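Side-chain contact in endo-beta-1,4-glucanase (Ampullaria crossean, PDB 5XBU), which probably hydrolyses internal beta-1,4-glucosidic bonds of cellulose, as an endoglucanase of glycoside hydrolase family 45: residues 149-152 and 153-156. Residues are numbered along the deposited sequence; the frame is centred on the assembly and turned at random.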
loop_
_atom_site.group_PDB
_atom_site.type_symbol
_atom_site.label_atom_id
_atom_site.label_comp_id
_atom_site.label_asym_id
_atom_site.label_seq_id
_atom_site.Cartn_x
_atom_site.Cartn_y
_atom_site.Cartn_z
ATOM N N GLN A 149 0.391 -14.694 -0.418
ATOM C CA GLN A 149 0.951 -14.146 -1.651
ATOM C C GLN A 149 2.139 -13.228 -1.402
ATOM O O GLN A 149 3.008 -13.080 -2.281
ATOM C CB GLN A 149 -0.126 -13.426 -2.461
ATOM C CG GLN A 149 -0.836 -12.214 -1.795
ATOM C CD GLN A 149 -2.101 -12.611 -1.036
ATOM O OE1 GLN A 149 -2.090 -13.491 -0.167
ATOM N NE2 GLN A 149 -3.215 -11.967 -1.382
ATOM N N VAL A 150 2.202 -12.597 -0.225
ATOM C CA VAL A 150 3.375 -11.786 0.130
ATOM C C VAL A 150 4.461 -12.679 0.692
ATOM O O VAL A 150 5.644 -12.486 0.398
ATOM C CB VAL A 150 3.009 -10.640 1.089
ATOM C CG1 VAL A 150 4.227 -9.761 1.331
ATOM C CG2 VAL A 150 1.889 -9.823 0.485
ATOM N N GLU A 151 4.088 -13.705 1.472
ATOM C CA GLU A 151 5.058 -14.700 1.911
ATOM C C GLU A 151 5.765 -15.315 0.717
ATOM O O GLU A 151 6.974 -15.569 0.775
ATOM C CB GLU A 151 4.347 -15.780 2.727
ATOM C CG GLU A 151 5.241 -16.931 3.154
ATOM C CD GLU A 151 6.305 -16.518 4.157
ATOM O OE1 GLU A 151 6.133 -15.451 4.792
ATOM O OE2 GLU A 151 7.307 -17.258 4.302
ATOM N N ALA A 152 5.037 -15.549 -0.384
ATOM C CA ALA A 152 5.628 -16.136 -1.590
ATOM C C ALA A 152 6.644 -15.224 -2.270
ATOM O O ALA A 152 7.507 -15.721 -3.007
ATOM C CB ALA A 152 4.539 -16.517 -2.588
ATOM N N LEU A 153 6.534 -13.902 -2.066
ATOM C CA LEU A 153 7.551 -12.949 -2.490
ATOM C C LEU A 153 8.749 -12.939 -1.546
ATOM O O LEU A 153 9.789 -12.372 -1.897
ATOM C CB LEU A 153 6.970 -11.516 -2.526
ATOM C CG LEU A 153 5.771 -11.270 -3.444
ATOM C CD1 LEU A 153 5.194 -9.900 -3.183
ATOM C CD2 LEU A 153 6.127 -11.424 -4.914
ATOM N N HIS A 154 8.590 -13.485 -0.335
ATOM C CA HIS A 154 9.585 -13.416 0.738
ATOM C C HIS A 154 9.860 -11.978 1.150
ATOM O O HIS A 154 10.984 -11.610 1.493
ATOM C CB HIS A 154 10.856 -14.179 0.404
ATOM C CG HIS A 154 10.579 -15.587 0.017
ATOM N ND1 HIS A 154 10.042 -16.501 0.896
ATOM C CD2 HIS A 154 10.655 -16.215 -1.178
ATOM C CE1 HIS A 154 9.864 -17.652 0.277
ATOM N NE2 HIS A 154 10.227 -17.506 -0.985
ATOM N N TRP A 155 8.814 -11.161 1.129
ATOM C CA TRP A 155 8.911 -9.774 1.561
ATOM C C TRP A 155 8.574 -9.704 3.043
ATOM O O TRP A 155 7.450 -10.044 3.446
ATOM C CB TRP A 155 7.937 -8.904 0.774
ATOM C CG TRP A 155 8.360 -8.551 -0.615
ATOM C CD1 TRP A 155 9.353 -9.134 -1.353
ATOM C CD2 TRP A 155 7.797 -7.524 -1.446
ATOM N NE1 TRP A 155 9.449 -8.538 -2.588
ATOM C CE2 TRP A 155 8.494 -7.545 -2.671
ATOM C CE3 TRP A 155 6.790 -6.567 -1.253
ATOM C CZ2 TRP A 155 8.214 -6.658 -3.708
ATOM C CZ3 TRP A 155 6.525 -5.684 -2.270
ATOM C CH2 TRP A 155 7.230 -5.714 -3.480
ATOM N N ASP A 156 9.537 -9.268 3.844
ATOM C CA ASP A 156 9.375 -9.022 5.270
ATOM C C ASP A 156 9.479 -7.507 5.474
ATOM O O ASP A 156 10.544 -6.953 5.759
ATOM C CB ASP A 156 10.425 -9.760 6.065
ATOM C CG ASP A 156 10.279 -9.556 7.555
ATOM O OD1 ASP A 156 9.254 -9.004 8.018
ATOM O OD2 ASP A 156 11.210 -9.952 8.268
#
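The backbone N of His-154 donates to Glu-151 O over 2.9 Å, with an N-H...O angle of 143°. One turn position earlier, Leu-153 N makes a weak bond to Val-150 O at 3.0 Å. Both bonds run from residue i+3 back to residue i. The His-154 side chain folds back over the same turn, its CG beside its own backbone N (chi1 -54°). One ring face thus lies against Glu-151 O, which sits 3.2 Å from the ring plane and toward the rim. The nearby Glu-151 carboxylate is held by a salt bridge from OE1 to Arg-29.

On the inner side, Leu-153 CG rests 3.5 Å from Gln-149 O. Val-150 and Trp-155 cross at about a right angle, with Val-150 CG1 3.8 Å from Trp-155 CB. CG1 points there because it is anti to the backbone N (chi1 -175°). Leu-153 CD1 lies over one face of the indole, 3.9 Å above its plane and over its centre. Trp-155 also packs on Leu-84, Val-104 and Leu-143. Asp-145 OD1 accepts from the backbone N of Val-150 and Glu-151.

His-154 has a left-handed conformation, phi and psi both positive, in which the chain leaves the turn. The whole is a short 3-10-like turn in the loop between strands 140-144 and 160-165, packed on the double-psi beta-barrel of family 45 endoglucanases.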